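Local coordinates for silicatein alpha (Tethya aurantium, PDB 6ZQ3), which probably catalyses the deposition of silica in the spicules of a marine sponge, using the fold of a papain-family hydrolase, at residues A25-S30 against Q52-C57; G119-L124 against G208-A213. One frame throughout, in Å; residues are numbered along the deposited sequence.

Interaction 1. Residues A25-S30 against Q52-C57; sequences ASYAFS and QNIIDC
Tyr27, Ala25 and Ala28 face Ile54 and Ile55 where two helices of the mainly helical domain of the papain fold pack together. Helix 26-43 is the long central helix of that domain; its first turn runs at 138° to helix 51-57, with the segment axes 9.1 Å apart. The small residue Ala28 suits such an approach, its CA lying 6.2 Å from the CA of Ile54. Tyr27 can be followed outward. Its CB leads to CG, set between the backbone N and the carbonyl carbon (chi1 71°); the ring beyond it has Ala28 CB over one face, toward the rim. Farther out, CE2 meets Ile54 CG2 obliquely at 3.8 Å, the two side chains sliding past each other in opposite directions. The same methyl touches Ala28 CB at 3.7 Å, so one branch of Ile54 fills the angle between alanine and ring. At the tip, Tyr27 OH passes 4.1 Å from Ile55 CG1. Ile55 sends CD1 the other way, with chi2 150°, to a tight 3.4 Å from Ala25 CB, where the N-cap alanine offers a methyl and little bulk. Next along the helix, Ser26 touches His165 of strand 165-173, at the place where papain-family enzymes carry their nucleophile. The buried Tyr27 hydroxyl is hydrogen-bonded to Gly65 O and also accepts from a water, at 3.1 Å from Tyr27 OH. That water's second donated bond goes to Ile55 O, 2.9 Å from the water oxygen, near the C-terminal end of helix 51-57.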
# COMPACT_ATOMS: atom_id res chain seq x y z
N ALA A 25 5.91 -9.61 1.86
CA ALA A 25 4.47 -9.37 1.71
C ALA A 25 4.09 -7.89 1.58
O ALA A 25 3.06 -7.46 2.11
CB ALA A 25 3.74 -9.95 2.92
N SER A 26 4.89 -7.10 0.89
CA SER A 26 4.51 -5.70 0.65
C SER A 26 3.15 -5.58 -0.03
O SER A 26 2.34 -4.73 0.33
CB SER A 26 5.58 -4.93 -0.14
OG SER A 26 5.98 -5.62 -1.31
N TYR A 27 2.88 -6.45 -0.99
CA TYR A 27 1.54 -6.47 -1.61
C TYR A 27 0.44 -6.31 -0.55
O TYR A 27 -0.45 -5.47 -0.71
CB TYR A 27 1.32 -7.70 -2.49
CG TYR A 27 1.17 -9.01 -1.76
CD1 TYR A 27 2.28 -9.77 -1.43
CD2 TYR A 27 -0.09 -9.52 -1.44
CE1 TYR A 27 2.14 -10.99 -0.78
CE2 TYR A 27 -0.23 -10.72 -0.78
CZ TYR A 27 0.89 -11.45 -0.45
OH TYR A 27 0.76 -12.66 0.20
N ALA A 28 0.54 -7.05 0.54
CA ALA A 28 -0.50 -7.05 1.57
C ALA A 28 -0.53 -5.78 2.34
O ALA A 28 -1.60 -5.31 2.68
CB ALA A 28 -0.26 -8.19 2.57
N PHE A 29 0.66 -5.28 2.70
CA PHE A 29 0.75 -4.10 3.53
C PHE A 29 0.27 -2.96 2.70
O PHE A 29 -0.48 -2.14 3.16
CB PHE A 29 2.17 -3.87 4.03
CG PHE A 29 2.54 -4.70 5.25
CD1 PHE A 29 3.07 -5.96 5.10
CD2 PHE A 29 2.33 -4.21 6.52
CE1 PHE A 29 3.41 -6.72 6.19
CE2 PHE A 29 2.64 -4.97 7.62
CZ PHE A 29 3.19 -6.24 7.46
N SER A 30 0.70 -2.92 1.45
CA SER A 30 0.27 -1.88 0.52
C SER A 30 -1.26 -1.89 0.25
O SER A 30 -1.88 -0.82 0.19
CB SER A 30 1.00 -2.06 -0.80
OG SER A 30 0.42 -1.23 -1.78
N GLN A 52 -1.94 -9.99 7.96
CA GLN A 52 -1.72 -11.40 8.21
C GLN A 52 -2.87 -12.19 7.60
O GLN A 52 -2.69 -13.31 7.04
CB GLN A 52 -1.64 -11.61 9.72
CG GLN A 52 -1.22 -13.00 10.17
CD GLN A 52 0.08 -13.48 9.56
OE1 GLN A 52 1.04 -12.72 9.43
NE2 GLN A 52 0.12 -14.75 9.20
N ASN A 53 -4.06 -11.61 7.72
CA ASN A 53 -5.29 -12.17 7.14
C ASN A 53 -5.08 -12.42 5.65
O ASN A 53 -5.38 -13.50 5.17
CB ASN A 53 -6.45 -11.19 7.36
CG ASN A 53 -7.79 -11.82 7.17
OD1 ASN A 53 -8.79 -11.29 7.63
ND2 ASN A 53 -7.82 -12.96 6.50
N ILE A 54 -4.55 -11.42 4.96
CA ILE A 54 -4.32 -11.49 3.53
C ILE A 54 -3.23 -12.52 3.23
O ILE A 54 -3.30 -13.25 2.23
CB ILE A 54 -3.88 -10.14 2.93
CG1 ILE A 54 -5.07 -9.25 2.61
CG2 ILE A 54 -3.15 -10.34 1.62
CD1 ILE A 54 -5.85 -8.81 3.81
N ILE A 55 -2.20 -12.56 4.06
CA ILE A 55 -1.10 -13.50 3.83
C ILE A 55 -1.57 -14.94 3.98
O ILE A 55 -1.38 -15.75 3.08
CB ILE A 55 0.12 -13.22 4.75
CG1 ILE A 55 0.87 -12.00 4.22
CG2 ILE A 55 1.07 -14.41 4.76
CD1 ILE A 55 1.58 -11.20 5.29
N ASP A 56 -2.20 -15.23 5.12
CA ASP A 56 -2.70 -16.57 5.35
C ASP A 56 -3.75 -17.06 4.35
O ASP A 56 -3.74 -18.25 4.02
CB ASP A 56 -3.28 -16.70 6.76
CG ASP A 56 -2.26 -16.46 7.82
OD1 ASP A 56 -1.05 -16.52 7.49
OD2 ASP A 56 -2.65 -16.21 8.98
N CYS A 57 -4.64 -16.19 3.88
CA CYS A 57 -5.90 -16.68 3.24
C CYS A 57 -6.06 -16.41 1.75
O CYS A 57 -7.01 -16.90 1.15
CB CYS A 57 -7.12 -16.12 3.96
SG CYS A 57 -7.00 -16.16 5.77
O HOH W 1 -1.40 -14.93 0.31

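Interaction 2. Residues G119-L124 against G208-A213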
# COMPACT_ATOMS: atom_id res chain seq x y z
N GLY A 119 0.91 4.32 -16.14
CA GLY A 119 1.83 5.39 -16.53
C GLY A 119 1.35 6.83 -16.34
O GLY A 119 2.13 7.77 -16.54
N SER A 120 0.10 7.04 -15.94
CA SER A 120 -0.42 8.40 -15.84
C SER A 120 -0.36 8.90 -14.40
O SER A 120 -1.14 8.45 -13.56
CB SER A 120 -1.86 8.48 -16.34
OG SER A 120 -2.39 9.77 -16.06
N GLU A 121 0.54 9.85 -14.16
CA GLU A 121 0.71 10.46 -12.84
C GLU A 121 -0.30 11.57 -12.54
O GLU A 121 -0.51 11.94 -11.38
CB GLU A 121 2.13 11.02 -12.69
CG GLU A 121 3.22 9.96 -12.66
CD GLU A 121 4.59 10.54 -12.33
OE1 GLU A 121 5.37 10.80 -13.28
OE2 GLU A 121 4.90 10.75 -11.13
N SER A 122 -0.92 12.12 -13.58
CA SER A 122 -1.99 13.12 -13.38
C SER A 122 -3.31 12.45 -12.95
O SER A 122 -4.04 13.01 -12.15
CB SER A 122 -2.19 13.93 -14.64
OG SER A 122 -2.54 13.07 -15.70
N ASP A 123 -3.49 11.21 -13.38
CA ASP A 123 -4.63 10.41 -12.97
C ASP A 123 -4.34 9.92 -11.55
O ASP A 123 -5.24 9.85 -10.72
CB ASP A 123 -4.83 9.23 -13.92
N LEU A 124 -3.08 9.58 -11.29
CA LEU A 124 -2.66 9.13 -9.98
C LEU A 124 -2.85 10.26 -8.95
O LEU A 124 -3.36 10.03 -7.85
CB LEU A 124 -1.21 8.64 -10.01
CG LEU A 124 -0.54 8.19 -8.70
CD1 LEU A 124 -1.39 7.22 -7.89
CD2 LEU A 124 0.81 7.56 -9.00
N GLY A 208 8.39 3.49 -12.01
CA GLY A 208 7.12 2.89 -12.36
C GLY A 208 6.09 3.06 -11.27
O GLY A 208 5.32 2.15 -11.01
N ILE A 209 6.09 4.23 -10.64
CA ILE A 209 5.17 4.52 -9.54
C ILE A 209 3.68 4.53 -9.97
O ILE A 209 2.78 4.24 -9.16
CB ILE A 209 5.54 5.84 -8.82
CG1 ILE A 209 4.96 5.86 -7.41
CG2 ILE A 209 5.10 7.06 -9.60
CD1 ILE A 209 5.11 7.19 -6.74
N ALA A 210 3.43 4.85 -11.23
CA ALA A 210 2.08 4.93 -11.76
C ALA A 210 1.77 3.84 -12.78
O ALA A 210 0.73 3.92 -13.44
CB ALA A 210 1.86 6.31 -12.37
N SER A 211 2.63 2.83 -12.90
CA SER A 211 2.38 1.65 -13.76
C SER A 211 1.25 0.70 -13.30
O SER A 211 0.50 0.21 -14.12
CB SER A 211 3.67 0.83 -13.95
OG SER A 211 4.65 1.60 -14.64
N ASP A 212 1.17 0.43 -11.99
CA ASP A 212 0.22 -0.51 -11.39
C ASP A 212 -0.35 0.03 -10.05
O ASP A 212 -0.16 -0.56 -8.96
CB ASP A 212 0.87 -1.88 -11.17
N ALA A 213 -1.02 1.17 -10.15
CA ALA A 213 -1.63 1.78 -8.99
C ALA A 213 -3.12 1.44 -8.95
O ALA A 213 -3.80 1.40 -9.97
CB ALA A 213 -1.45 3.28 -9.05
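Leu124 reaches out of the first turn of helix 121-130 and sets its two methyls against two alanines of the loop 208-213. Its CG is anti to the backbone N (chi1 177°), and beyond it the branches part: CD2 rests 3.7 Å from Ala210 CB, while CD1 comes to 4.1 Å from Ala213 CB. Alanines suit both places because they give a forked side chain apolar surface without pushing the loop off the helix. Glu121, one turn earlier, crosses Ile209 at about a right angle. Its CG lies 3.9 Å from Ala210 CB, so that methyl is shared by glutamate and leucine, and its OE2 passes 4.0 Å from Ile209 CG2. The buried carboxylate is gripped by Trp181 NE1 and the backbone N atoms of Asn202 and Asn205. Ahead of the helix, Gly119 N donates to Ala210 O at 2.7 Å, coming from above the carbonyl plane; Gly119 itself has a positive phi of 84°, which glycine tolerates easily. Ser120 is the N-cap, its OG accepting from Asp123 N at 3.2 Å. Leu124 and Ile209 also touch strand 165-173, placing this helix start and loop against the sheet in the beta-rich domain of the papain fold.

How the interactions relate
The contacts lie on opposite sides of the chain's centre, 22 Å apart between centres, and share no helix or strand. Interaction 1 is wholly buried in the mainly helical domain and joins helix to helix; interaction 2 sets a helix start against an irregular loop in the beta-rich domain, buried within but partly exposed at Gly119, Ser120 and Ser211. The first is bonded across its gap through water alone, with branched aliphatics and a tyrosine ring packing directly. The second adds a direct backbone hydrogen bond and a carboxylate tied to strand 180-184 and to a neighbouring loop. Strand 165-173 is common ground, meeting the start of helix 26-43 and the packed side chains of interaction 2.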